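Local structure of aldo-keto Reductase, OXIDOREDUCTASE (Salmonella typhimurium, 5T79) at residues L30-N35 with A47-A52; L174-I179 with L211-V216; S197-W202 with G226-D231. The protein binds NADPH as an aldo-keto reductase and probably reduces aldehydes, such as 3-hydroxybutanal to 1,3-butanediol. One frame throughout, in Å; residues are numbered along the deposited sequence. Where two conformers were deposited one is given.

The three contacts lie at separate places on one TIM barrel. Interactions 1 and 3 both reach the NADPH, from different parts of the chain: interaction 1 through the loop that follows strand 24-31, interaction 3 through the loop that follows strand 217-220. Their centres are about 20 Å apart and their nearest atoms about 6 Å. Interaction 2 packs two outer helices on the opposite side of the chain's centre from interaction 1, about 29 Å between centres, and the side chain of its Leu211 stays about 13 Å from the cofactor. Along the sequence the segments of interactions 2 and 3 alternate, whereas interaction 1 closes before either begins.

Interaction 1 (L30-N35 with A47-A52); sequences LGLWHN and ALLQRA. With NDP (NADPH dihydro-nicotinamide-adenine-dinucleotide phosphate), chain E.
In the first beta-alpha-beta unit of the barrel, the end of strand 24-31 packs on helix 42-54 through Leu30, Leu49 and Ala52, while the loop that follows the strand lines the NADPH pocket. The methyl CD2 of Leu30 does the touching: it lies 4.0 Å from Leu49 CD2 and equally 4.0 Å from Ala52 CB, so one branch meets two residues three positions apart, nearly one turn, on the helix. The side chains of Leu30 and Leu49 cross at about a right angle. Leu32 adds a looser contact, its CD1 4.4 Å from Leu49 CD2. Farther along the loop the CB of Asn35 approaches Leu48 CD1 at 4.3 Å. The contact is thus apolar, made by methyl groups and the aliphatic part of one amide side chain.

On the cofactor side, Gly31 CA comes within 3.1 Å of NADPH O3D, where a CB would collide with that hydroxyl oxygen. Trp33, a residue of the binding site, lays one face of its indole over the nicotinamide, with C5N 3.6 Å above the plane and displaced toward the rim; His34 CE1 sits over the other face. Trp33 CB meets the nicotinamide ribose, 3.4 Å from C3D.

Phe60 of the neighbouring strand 59-61 touches Leu30, Leu32, Leu49 and Ala52, and Phe77 of helix 72-85 reaches Leu32 and Leu49. Beyond Leu48 lie Pro301 and Ile304 of helix 301-308.

Interaction 2 (L174-I179 with L211-V216); sequences LARQAI and LQEKGV
Ile179 of helix 172-185 packs against Leu211, Lys214 and Val216, at and just beyond the end of helix 207-214. From CB, which points at the other segment, the side chain divides. The CG2 branch, anti to the backbone N, rests on the aliphatic part of Lys214, 3.9 Å from its CB and almost as near its CG. The other branch runs through CG1, 4.0 Å from Val216 CG2, and ends at CD1, which is shared between two methyls: Leu211 CD2 and Val216 CG2, each at 3.8 Å. Ile179 crosses Leu211 at about a right angle. The chain leaves the helix at Gly215, whose positive phi (72°) favours glycine, and Val216 follows directly.

Outside this apolar layer are charged side chains. Arg176 was modelled in two conformers; in the one given, NH1 is 3.5 Å from Glu213 OE1, with the guanidinium and carboxylate planes 61° apart, so this long salt bridge is doubtful. In that conformer the like charge of Lys214 NZ also lies near NH1. The Lys214 ammonium itself forms a salt bridge with Asp180.

Behind Leu211 lies His192 of strand 191-193. Neighbouring outer helices that pack on each other as well as on the parallel strands within are characteristic of the TIM barrel.

Interaction 3 (S197-W202 with G226-D231); sequences SLFERW and GGQLTD. With NDP (NADPH dihydro-nicotinamide-adenine-dinucleotide phosphate), chain E.
Apolar contacts between Leu229 and the Ser197-Phe199 corner join two of the loops that follow barrel strands. Leu229 CD1 meets Ser197 CB at 4.0 Å and the CB of Leu198 equally closely, while its CD2 reaches Leu198 CD1 and the ring of Phe199. The Leu198 and Leu229 side chains run obliquely to one another. Ala281 of helix 277-285 touches both leucines.

Aromatic contacts centre on Phe199. Leu229 CD2 forms a CH-pi interaction over one face of the ring, 4.0 Å from its centroid and 21° off the normal, displaced toward the CE2 and CZ side of the rim. Gln228, its chain extended beyond CG, brings OE1 to 3.5 Å from Phe199 CD2, with ring and amide planes 70° apart; Gln228 NE2 is hydrogen-bonded to the carbonyl O of Gln254. Lys259 of helix 257-272 adds a cation-pi interaction with Phe199.

In this TIM-barrel enzyme the two loops follow strands 191-193 and 217-220, and the second of them carries part of the NADPH site. Each bend has its own hydrogen bonds. Ser197 to Glu200 is a type I beta turn, closed by Glu200 N to Ser197 O, and Ser197 OG, placed between the backbone N and the carbonyl carbon (chi1 75°), accepts from Phe199 N at 3.1 Å to make an ST turn. Leu229 is the centre of an inverse gamma turn, with a weak bond from Thr230 N to Gln228 O. Close by, Thr230 OG1 donates to Gly227 O at 2.6 Å and is also hydrogen-bonded to Arg232 N.

Cofactor contacts come from the same loop. Gly226 N gives a weak hydrogen bond to NADPH O2A, 3.3 Å away, and Gly227 CA packs by the adenosine ribose. Thr230 sets CG2 against the adenine, 3.7 Å from C4A.

Interaction 1 (L30-N35 with A47-A52)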
loop_
_atom_site.group_PDB
_atom_site.type_symbol
_atom_site.label_atom_id
_atom_site.label_comp_id
_atom_site.label_asym_id
_atom_site.label_seq_id
_atom_site.Cartn_x
_atom_site.Cartn_y
_atom_site.Cartn_z
ATOM N N LEU A 30 -2.989 2.835 5.128
ATOM C CA LEU A 30 -4.193 3.209 4.385
ATOM C C LEU A 30 -3.839 3.721 2.999
ATOM O O LEU A 30 -3.043 4.639 2.881
ATOM C CB LEU A 30 -5.007 4.287 5.153
ATOM C CG LEU A 30 -6.307 4.784 4.461
ATOM C CD1 LEU A 30 -7.364 3.659 4.354
ATOM C CD2 LEU A 30 -6.869 6.032 5.154
ATOM N N GLY A 31 -4.478 3.144 1.980
ATOM C CA GLY A 31 -4.324 3.547 0.588
ATOM C C GLY A 31 -5.420 4.495 0.149
ATOM O O GLY A 31 -6.549 4.412 0.642
ATOM N N LEU A 32 -5.098 5.414 -0.784
ATOM C CA LEU A 32 -6.049 6.439 -1.247
ATOM C C LEU A 32 -6.516 6.176 -2.701
ATOM O O LEU A 32 -7.048 7.083 -3.361
ATOM C CB LEU A 32 -5.406 7.847 -1.079
ATOM C CG LEU A 32 -5.464 8.435 0.375
ATOM C CD1 LEU A 32 -4.490 7.727 1.319
ATOM C CD2 LEU A 32 -5.150 9.929 0.385
ATOM N N TRP A 33 -6.386 4.914 -3.165
ATOM C CA TRP A 33 -6.782 4.477 -4.524
ATOM C C TRP A 33 -8.238 4.772 -4.778
ATOM O O TRP A 33 -8.551 5.337 -5.818
ATOM C CB TRP A 33 -6.485 2.987 -4.733
ATOM C CG TRP A 33 -6.778 2.432 -6.103
ATOM C CD1 TRP A 33 -6.590 3.047 -7.304
ATOM C CD2 TRP A 33 -7.178 1.085 -6.401
ATOM N NE1 TRP A 33 -6.919 2.190 -8.331
ATOM C CE2 TRP A 33 -7.288 0.981 -7.805
ATOM C CE3 TRP A 33 -7.513 -0.027 -5.612
ATOM C CZ2 TRP A 33 -7.720 -0.194 -8.440
ATOM C CZ3 TRP A 33 -7.915 -1.202 -6.241
ATOM C CH2 TRP A 33 -8.028 -1.272 -7.636
ATOM N N HIS A 34 -9.119 4.457 -3.818
ATOM C CA HIS A 34 -10.537 4.795 -3.932
ATOM C C HIS A 34 -10.983 5.596 -2.729
ATOM O O HIS A 34 -10.373 5.484 -1.658
ATOM C CB HIS A 34 -11.402 3.517 -4.072
ATOM C CG HIS A 34 -11.157 2.749 -5.343
ATOM N ND1 HIS A 34 -11.059 1.369 -5.341
ATOM C CD2 HIS A 34 -10.965 3.197 -6.607
ATOM C CE1 HIS A 34 -10.827 1.021 -6.598
ATOM N NE2 HIS A 34 -10.754 2.086 -7.395
ATOM N N ASN A 35 -12.051 6.404 -2.911
ATOM C CA ASN A 35 -12.765 7.213 -1.913
ATOM C C ASN A 35 -12.062 8.527 -1.538
ATOM O O ASN A 35 -12.463 9.162 -0.560
ATOM C CB ASN A 35 -13.073 6.382 -0.649
ATOM C CG ASN A 35 -13.861 5.143 -1.008
ATOM O OD1 ASN A 35 -14.992 5.233 -1.461
ATOM N ND2 ASN A 35 -13.224 3.983 -0.979
ATOM N N ALA A 47 -12.817 12.182 7.445
ATOM C CA ALA A 47 -13.143 11.273 8.552
ATOM C C ALA A 47 -12.265 10.008 8.494
ATOM O O ALA A 47 -11.809 9.538 9.537
ATOM C CB ALA A 47 -14.624 10.888 8.503
ATOM N N LEU A 48 -12.016 9.474 7.287
ATOM C CA LEU A 48 -11.152 8.272 7.099
ATOM C C LEU A 48 -9.707 8.562 7.518
ATOM O O LEU A 48 -9.123 7.814 8.300
ATOM C CB LEU A 48 -11.171 7.807 5.612
ATOM C CG LEU A 48 -12.494 7.224 5.115
ATOM C CD1 LEU A 48 -12.516 7.088 3.590
ATOM C CD2 LEU A 48 -12.806 5.901 5.804
ATOM N N LEU A 49 -9.132 9.653 7.019
ATOM C CA LEU A 49 -7.768 10.020 7.404
ATOM C C LEU A 49 -7.650 10.274 8.922
ATOM O O LEU A 49 -6.694 9.822 9.534
ATOM C CB LEU A 49 -7.282 11.254 6.625
ATOM C CG LEU A 49 -7.113 11.063 5.116
ATOM C CD1 LEU A 49 -6.718 12.375 4.450
ATOM C CD2 LEU A 49 -6.109 9.962 4.807
ATOM N N GLN A 50 -8.611 10.986 9.524
ATOM C CA GLN A 50 -8.549 11.274 10.959
ATOM C C GLN A 50 -8.702 9.988 11.776
ATOM O O GLN A 50 -7.988 9.815 12.768
ATOM C CB GLN A 50 -9.632 12.301 11.353
ATOM C CG GLN A 50 -9.313 13.709 10.819
ATOM C CD GLN A 50 -10.350 14.721 11.251
ATOM O OE1 GLN A 50 -11.168 14.450 12.110
ATOM N NE2 GLN A 50 -10.298 15.931 10.718
ATOM N N ARG A 51 -9.627 9.088 11.373
ATOM C CA ARG A 51 -9.803 7.839 12.143
ATOM C C ARG A 51 -8.538 6.967 12.046
ATOM O O ARG A 51 -8.092 6.397 13.060
ATOM C CB ARG A 51 -11.036 7.051 11.677
ATOM C CG ARG A 51 -11.404 5.855 12.616
ATOM C CD ARG A 51 -11.777 6.357 14.013
ATOM N NE ARG A 51 -12.174 5.280 14.918
ATOM C CZ ARG A 51 -11.667 5.080 16.133
ATOM N NH1 ARG A 51 -10.703 5.868 16.599
ATOM N NH2 ARG A 51 -12.118 4.090 16.891
ATOM N N ALA A 52 -7.934 6.910 10.840
ATOM C CA ALA A 52 -6.716 6.127 10.616
ATOM C C ALA A 52 -5.584 6.607 11.543
ATOM O O ALA A 52 -5.020 5.790 12.274
ATOM C CB ALA A 52 -6.284 6.218 9.157
HETATM P PA NDP E . -8.570 -3.804 -0.202
HETATM O O1A NDP E . -8.221 -3.654 1.248
HETATM O O2A NDP E . -8.257 -4.972 -1.023
HETATM O O5B NDP E . -10.142 -3.560 -0.454
HETATM C C5B NDP E . -10.604 -2.243 -0.095
HETATM C C4B NDP E . -12.075 -2.091 -0.368
HETATM O O4B NDP E . -12.784 -3.238 0.152
HETATM C C3B NDP E . -12.693 -0.860 0.293
HETATM O O3B NDP E . -12.694 0.242 -0.611
HETATM C C2B NDP E . -14.091 -1.329 0.677
HETATM O O2B NDP E . -15.021 -1.149 -0.413
HETATM C C1B NDP E . -13.894 -2.826 0.926
HETATM N N9A NDP E . -13.642 -3.186 2.318
HETATM C C8A NDP E . -12.499 -2.982 3.045
HETATM N N7A NDP E . -12.564 -3.423 4.278
HETATM C C5A NDP E . -13.844 -3.949 4.372
HETATM C C6A NDP E . -14.563 -4.515 5.444
HETATM N N6A NDP E . -14.028 -4.784 6.640
HETATM N N1A NDP E . -15.853 -4.855 5.223
HETATM C C2A NDP E . -16.364 -4.689 3.998
HETATM N N3A NDP E . -15.777 -4.190 2.906
HETATM C C4A NDP E . -14.516 -3.816 3.167
HETATM O O3 NDP E . -7.738 -2.568 -0.749
HETATM P PN NDP E . -7.595 -2.131 -2.281
HETATM O O1N NDP E . -8.581 -1.022 -2.317
HETATM O O2N NDP E . -7.720 -3.291 -3.257
HETATM O O5D NDP E . -6.082 -1.615 -2.575
HETATM C C5D NDP E . -5.252 -1.354 -1.411
HETATM C C4D NDP E . -4.364 -0.153 -1.640
HETATM O O4D NDP E . -3.231 -0.554 -2.433
HETATM C C3D NDP E . -4.975 1.018 -2.388
HETATM O O3D NDP E . -5.747 1.825 -1.512
HETATM C C2D NDP E . -3.747 1.694 -3.015
HETATM O O2D NDP E . -3.077 2.695 -2.250
HETATM C C1D NDP E . -2.831 0.497 -3.288
HETATM N N1N NDP E . -2.933 -0.023 -4.666
HETATM C C2N NDP E . -1.759 -0.025 -5.420
HETATM C C3N NDP E . -1.711 -0.475 -6.685
HETATM C C7N NDP E . -0.369 -0.711 -7.324
HETATM O O7N NDP E . -0.397 -1.065 -8.513
HETATM N N7N NDP E . 0.773 -0.506 -6.666
HETATM C C4N NDP E . -2.992 -0.776 -7.417
HETATM C C5N NDP E . -4.129 -1.001 -6.480
HETATM C C6N NDP E . -4.101 -0.622 -5.218
HETATM P P2B NDP E . -16.525 -0.536 -0.370
HETATM O O1X NDP E . -16.754 0.709 -1.145
HETATM O O2X NDP E . -17.328 -1.721 -0.889
HETATM O O3X NDP E . -16.835 -0.396 1.116
#

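Interaction 2 (L174-I179 with L211-V216)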
loop_
_atom_site.group_PDB
_atom_site.type_symbol
_atom_site.label_atom_id
_atom_site.label_comp_id
_atom_site.label_asym_id
_atom_site.label_seq_id
_atom_site.Cartn_x
_atom_site.Cartn_y
_atom_site.Cartn_z
ATOM N N LEU A 174 13.211 -8.890 -12.027
ATOM C CA LEU A 174 13.391 -7.448 -12.263
ATOM C C LEU A 174 13.623 -6.720 -10.941
ATOM O O LEU A 174 14.427 -5.787 -10.897
ATOM C CB LEU A 174 12.210 -6.859 -13.009
ATOM C CG LEU A 174 12.512 -5.516 -13.689
ATOM C CD1 LEU A 174 13.424 -5.707 -14.910
ATOM C CD2 LEU A 174 11.225 -4.847 -14.113
ATOM N N ALA A 175 12.940 -7.160 -9.855
ATOM C CA ALA A 175 13.135 -6.561 -8.529
ATOM C C ALA A 175 14.613 -6.716 -8.103
ATOM O O ALA A 175 15.197 -5.746 -7.618
ATOM C CB ALA A 175 12.199 -7.202 -7.506
ATOM N N ARG A 176 15.224 -7.917 -8.334
ATOM C CA ARG A 176 16.635 -8.138 -8.012
ATOM C C ARG A 176 17.519 -7.105 -8.737
ATOM O O ARG A 176 18.351 -6.455 -8.103
ATOM C CB ARG A 176 17.076 -9.570 -8.386
ATOM C CG ARG A 176 18.505 -9.883 -7.957
ATOM C CD ARG A 176 18.978 -11.269 -8.383
ATOM N NE ARG A 176 18.183 -12.359 -7.795
ATOM C CZ ARG A 176 18.380 -12.881 -6.586
ATOM N NH1 ARG A 176 19.334 -12.406 -5.795
ATOM N NH2 ARG A 176 17.603 -13.861 -6.148
ATOM N N GLN A 177 17.326 -6.959 -10.060
ATOM C CA GLN A 177 18.120 -6.034 -10.892
ATOM C C GLN A 177 17.991 -4.598 -10.406
ATOM O O GLN A 177 19.006 -3.909 -10.277
ATOM C CB GLN A 177 17.679 -6.096 -12.351
ATOM C CG GLN A 177 17.917 -7.405 -13.074
ATOM C CD GLN A 177 17.252 -7.310 -14.427
ATOM O OE1 GLN A 177 17.395 -6.309 -15.135
ATOM N NE2 GLN A 177 16.419 -8.289 -14.763
ATOM N N ALA A 178 16.737 -4.158 -10.105
ATOM C CA ALA A 178 16.434 -2.804 -9.633
ATOM C C ALA A 178 17.089 -2.530 -8.274
ATOM O O ALA A 178 17.707 -1.476 -8.082
ATOM C CB ALA A 178 14.929 -2.611 -9.548
ATOM N N ILE A 179 16.976 -3.497 -7.338
ATOM C CA ILE A 179 17.562 -3.372 -5.993
ATOM C C ILE A 179 19.097 -3.248 -6.106
ATOM O O ILE A 179 19.705 -2.390 -5.451
ATOM C CB ILE A 179 17.121 -4.565 -5.100
ATOM C CG1 ILE A 179 15.622 -4.401 -4.726
ATOM C CG2 ILE A 179 18.003 -4.697 -3.831
ATOM C CD1 ILE A 179 14.939 -5.769 -4.201
ATOM N N LEU A 211 13.392 -10.338 -1.065
ATOM C CA LEU A 211 13.355 -9.082 -0.305
ATOM C C LEU A 211 13.983 -9.263 1.087
ATOM O O LEU A 211 14.755 -8.403 1.533
ATOM C CB LEU A 211 11.920 -8.543 -0.218
ATOM C CG LEU A 211 11.225 -8.255 -1.555
ATOM C CD1 LEU A 211 9.768 -7.801 -1.332
ATOM C CD2 LEU A 211 11.991 -7.230 -2.397
ATOM N N GLN A 212 13.726 -10.395 1.715
ATOM C CA GLN A 212 14.306 -10.682 3.011
ATOM C C GLN A 212 15.827 -10.735 2.882
ATOM O O GLN A 212 16.545 -10.209 3.698
ATOM C CB GLN A 212 13.784 -12.023 3.511
ATOM C CG GLN A 212 14.599 -12.625 4.632
ATOM C CD GLN A 212 14.362 -11.935 5.942
ATOM O OE1 GLN A 212 13.302 -11.371 6.163
ATOM N NE2 GLN A 212 15.346 -11.987 6.831
ATOM N N GLU A 213 16.491 -11.545 1.768
ATOM C CA GLU A 213 17.891 -11.508 1.406
ATOM C C GLU A 213 18.460 -10.085 1.421
ATOM O O GLU A 213 19.556 -9.858 1.898
ATOM C CB GLU A 213 18.029 -12.087 0.008
ATOM C CG GLU A 213 19.448 -12.188 -0.500
ATOM C CD GLU A 213 19.532 -12.816 -1.877
ATOM O OE1 GLU A 213 18.488 -13.150 -2.481
ATOM O OE2 GLU A 213 20.675 -12.965 -2.345
ATOM N N LYS A 214 17.718 -9.283 0.554
ATOM C CA LYS A 214 18.255 -7.967 0.206
ATOM C C LYS A 214 18.027 -6.856 1.238
ATOM O O LYS A 214 18.535 -5.753 1.087
ATOM C CB LYS A 214 17.720 -7.521 -1.155
ATOM C CG LYS A 214 18.140 -8.389 -2.322
ATOM C CD LYS A 214 19.622 -8.262 -2.631
ATOM C CE LYS A 214 19.976 -8.961 -3.934
ATOM N NZ LYS A 214 21.401 -8.789 -4.316
ATOM N N GLY A 215 17.260 -7.165 2.271
ATOM C CA GLY A 215 16.920 -6.211 3.314
ATOM C C GLY A 215 15.951 -5.151 2.850
ATOM O O GLY A 215 16.036 -3.998 3.283
ATOM N N VAL A 216 15.001 -5.541 1.978
ATOM C CA VAL A 216 13.989 -4.631 1.420
ATOM C C VAL A 216 12.632 -4.984 2.049
ATOM O O VAL A 216 12.290 -6.160 2.165
ATOM C CB VAL A 216 13.960 -4.677 -0.136
ATOM C CG1 VAL A 216 12.847 -3.786 -0.710
ATOM C CG2 VAL A 216 15.318 -4.250 -0.719
#

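Interaction 3 (S197-W202 with G226-D231)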
loop_
_atom_site.group_PDB
_atom_site.type_symbol
_atom_site.label_atom_id
_atom_site.label_comp_id
_atom_site.label_asym_id
_atom_site.label_seq_id
_atom_site.Cartn_x
_atom_site.Cartn_y
_atom_site.Cartn_z
ATOM N N SER A 197 -2.584 -11.415 -1.473
ATOM C CA SER A 197 -3.772 -11.809 -0.687
ATOM C C SER A 197 -3.937 -13.303 -0.745
ATOM O O SER A 197 -3.193 -13.958 -1.467
ATOM C CB SER A 197 -5.037 -11.142 -1.240
ATOM O OG SER A 197 -5.449 -11.763 -2.454
ATOM N N LEU A 198 -4.954 -13.847 -0.056
ATOM C CA LEU A 198 -5.268 -15.284 -0.142
ATOM C C LEU A 198 -5.508 -15.733 -1.599
ATOM O O LEU A 198 -5.204 -16.877 -1.951
ATOM C CB LEU A 198 -6.515 -15.602 0.690
ATOM C CG LEU A 198 -6.310 -15.645 2.205
ATOM C CD1 LEU A 198 -7.611 -15.349 2.945
ATOM C CD2 LEU A 198 -5.829 -17.025 2.639
ATOM N N PHE A 199 -6.035 -14.827 -2.432
ATOM C CA PHE A 199 -6.371 -15.114 -3.824
ATOM C C PHE A 199 -5.254 -14.721 -4.811
ATOM O O PHE A 199 -5.404 -14.921 -6.019
ATOM C CB PHE A 199 -7.682 -14.389 -4.198
ATOM C CG PHE A 199 -8.935 -14.968 -3.568
ATOM C CD1 PHE A 199 -8.964 -16.285 -3.111
ATOM C CD2 PHE A 199 -10.105 -14.219 -3.500
ATOM C CE1 PHE A 199 -10.127 -16.826 -2.554
ATOM C CE2 PHE A 199 -11.271 -14.762 -2.960
ATOM C CZ PHE A 199 -11.279 -16.072 -2.503
ATOM N N GLU A 200 -4.143 -14.189 -4.314
ATOM C CA GLU A 200 -3.041 -13.810 -5.204
ATOM C C GLU A 200 -1.738 -14.054 -4.490
ATOM O O GLU A 200 -1.252 -13.175 -3.780
ATOM C CB GLU A 200 -3.177 -12.342 -5.682
ATOM C CG GLU A 200 -2.127 -11.963 -6.722
ATOM C CD GLU A 200 -1.992 -12.986 -7.839
ATOM O OE1 GLU A 200 -2.931 -13.063 -8.666
ATOM O OE2 GLU A 200 -1.030 -13.797 -7.802
ATOM N N ARG A 201 -1.157 -15.249 -4.686
ATOM C CA ARG A 201 0.015 -15.657 -3.907
ATOM C C ARG A 201 1.344 -15.705 -4.699
ATOM O O ARG A 201 2.283 -16.366 -4.249
ATOM C CB ARG A 201 -0.281 -17.054 -3.292
ATOM C CG ARG A 201 -1.493 -17.032 -2.357
ATOM C CD ARG A 201 -1.827 -18.410 -1.818
ATOM N NE ARG A 201 -0.805 -18.887 -0.882
ATOM C CZ ARG A 201 -0.937 -19.958 -0.117
ATOM N NH1 ARG A 201 -2.050 -20.686 -0.168
ATOM N NH2 ARG A 201 0.035 -20.310 0.718
ATOM N N TRP A 202 1.460 -14.961 -5.807
ATOM C CA TRP A 202 2.668 -14.973 -6.641
ATOM C C TRP A 202 3.960 -14.604 -5.879
ATOM O O TRP A 202 5.007 -15.153 -6.206
ATOM C CB TRP A 202 2.516 -14.068 -7.882
ATOM C CG TRP A 202 2.633 -12.592 -7.613
ATOM C CD1 TRP A 202 1.616 -11.732 -7.304
ATOM C CD2 TRP A 202 3.823 -11.794 -7.703
ATOM N NE1 TRP A 202 2.101 -10.458 -7.166
ATOM C CE2 TRP A 202 3.456 -10.465 -7.390
ATOM C CE3 TRP A 202 5.177 -12.080 -7.975
ATOM C CZ2 TRP A 202 4.387 -9.419 -7.357
ATOM C CZ3 TRP A 202 6.103 -11.049 -7.911
ATOM C CH2 TRP A 202 5.706 -9.733 -7.610
ATOM N N GLY A 226 -9.547 -6.711 -3.527
ATOM C CA GLY A 226 -10.446 -5.629 -3.926
ATOM C C GLY A 226 -11.808 -5.648 -3.258
ATOM O O GLY A 226 -12.770 -5.091 -3.793
ATOM N N GLY A 227 -11.896 -6.295 -2.100
ATOM C CA GLY A 227 -13.143 -6.407 -1.360
ATOM C C GLY A 227 -13.817 -7.765 -1.453
ATOM O O GLY A 227 -14.828 -7.979 -0.783
ATOM N N GLN A 228 -13.281 -8.708 -2.271
ATOM C CA GLN A 228 -13.867 -10.066 -2.356
ATOM C C GLN A 228 -13.760 -10.806 -1.020
ATOM O O GLN A 228 -14.694 -11.507 -0.605
ATOM C CB GLN A 228 -13.169 -10.903 -3.434
ATOM C CG GLN A 228 -13.568 -10.506 -4.859
ATOM C CD GLN A 228 -12.845 -11.303 -5.919
ATOM O OE1 GLN A 228 -11.948 -12.111 -5.642
ATOM N NE2 GLN A 228 -13.228 -11.096 -7.173
ATOM N N LEU A 229 -12.633 -10.610 -0.324
ATOM C CA LEU A 229 -12.355 -11.286 0.946
ATOM C C LEU A 229 -12.968 -10.512 2.125
ATOM O O LEU A 229 -12.276 -10.137 3.076
ATOM C CB LEU A 229 -10.826 -11.485 1.105
ATOM C CG LEU A 229 -10.193 -12.511 0.140
ATOM C CD1 LEU A 229 -8.701 -12.292 0.012
ATOM C CD2 LEU A 229 -10.480 -13.949 0.585
ATOM N N THR A 230 -14.283 -10.241 2.027
ATOM C CA THR A 230 -15.073 -9.508 3.025
ATOM C C THR A 230 -16.483 -10.099 3.089
ATOM O O THR A 230 -16.739 -11.160 2.500
ATOM C CB THR A 230 -15.148 -7.984 2.697
ATOM O OG1 THR A 230 -16.008 -7.778 1.574
ATOM C CG2 THR A 230 -13.786 -7.338 2.444
ATOM N N ASP A 231 -17.397 -9.362 3.755
ATOM C CA ASP A 231 -18.830 -9.633 3.902
ATOM C C ASP A 231 -19.616 -9.269 2.659
ATOM O O ASP A 231 -20.720 -9.780 2.481
ATOM C CB ASP A 231 -19.398 -8.793 5.072
ATOM C CG ASP A 231 -19.411 -9.474 6.417
ATOM O OD1 ASP A 231 -19.215 -10.705 6.461
ATOM O OD2 ASP A 231 -19.652 -8.780 7.430
HETATM P PA NDP E . -8.570 -3.804 -0.202
HETATM O O1A NDP E . -8.221 -3.654 1.248
HETATM O O2A NDP E . -8.257 -4.972 -1.023
HETATM O O5B NDP E . -10.142 -3.560 -0.454
HETATM C C5B NDP E . -10.604 -2.243 -0.095
HETATM C C4B NDP E . -12.075 -2.091 -0.368
HETATM O O4B NDP E . -12.784 -3.238 0.152
HETATM C C3B NDP E . -12.693 -0.860 0.293
HETATM O O3B NDP E . -12.694 0.242 -0.611
HETATM C C2B NDP E . -14.091 -1.329 0.677
HETATM O O2B NDP E . -15.021 -1.149 -0.413
HETATM C C1B NDP E . -13.894 -2.826 0.926
HETATM N N9A NDP E . -13.642 -3.186 2.318
HETATM C C8A NDP E . -12.499 -2.982 3.045
HETATM N N7A NDP E . -12.564 -3.423 4.278
HETATM C C5A NDP E . -13.844 -3.949 4.372
HETATM C C6A NDP E . -14.563 -4.515 5.444
HETATM N N6A NDP E . -14.028 -4.784 6.640
HETATM N N1A NDP E . -15.853 -4.855 5.223
HETATM C C2A NDP E . -16.364 -4.689 3.998
HETATM N N3A NDP E . -15.777 -4.190 2.906
HETATM C C4A NDP E . -14.516 -3.816 3.167
HETATM O O3 NDP E . -7.738 -2.568 -0.749
HETATM P PN NDP E . -7.595 -2.131 -2.281
HETATM O O1N NDP E . -8.581 -1.022 -2.317
HETATM O O2N NDP E . -7.720 -3.291 -3.257
HETATM O O5D NDP E . -6.082 -1.615 -2.575
HETATM C C5D NDP E . -5.252 -1.354 -1.411
HETATM C C4D NDP E . -4.364 -0.153 -1.640
HETATM O O4D NDP E . -3.231 -0.554 -2.433
HETATM C C3D NDP E . -4.975 1.018 -2.388
HETATM O O3D NDP E . -5.747 1.825 -1.512
HETATM C C2D NDP E . -3.747 1.694 -3.015
HETATM O O2D NDP E . -3.077 2.695 -2.250
HETATM C C1D NDP E . -2.831 0.497 -3.288
HETATM N N1N NDP E . -2.933 -0.023 -4.666
HETATM C C2N NDP E . -1.759 -0.025 -5.420
HETATM C C3N NDP E . -1.711 -0.475 -6.685
HETATM C C7N NDP E . -0.369 -0.711 -7.324
HETATM O O7N NDP E . -0.397 -1.065 -8.513
HETATM N N7N NDP E . 0.773 -0.506 -6.666
HETATM C C4N NDP E . -2.992 -0.776 -7.417
HETATM C C5N NDP E . -4.129 -1.001 -6.480
HETATM C C6N NDP E . -4.101 -0.622 -5.218
HETATM P P2B NDP E . -16.525 -0.536 -0.370
HETATM O O1X NDP E . -16.754 0.709 -1.145
HETATM O O2X NDP E . -17.328 -1.721 -0.889
HETATM O O3X NDP E . -16.835 -0.396 1.116
#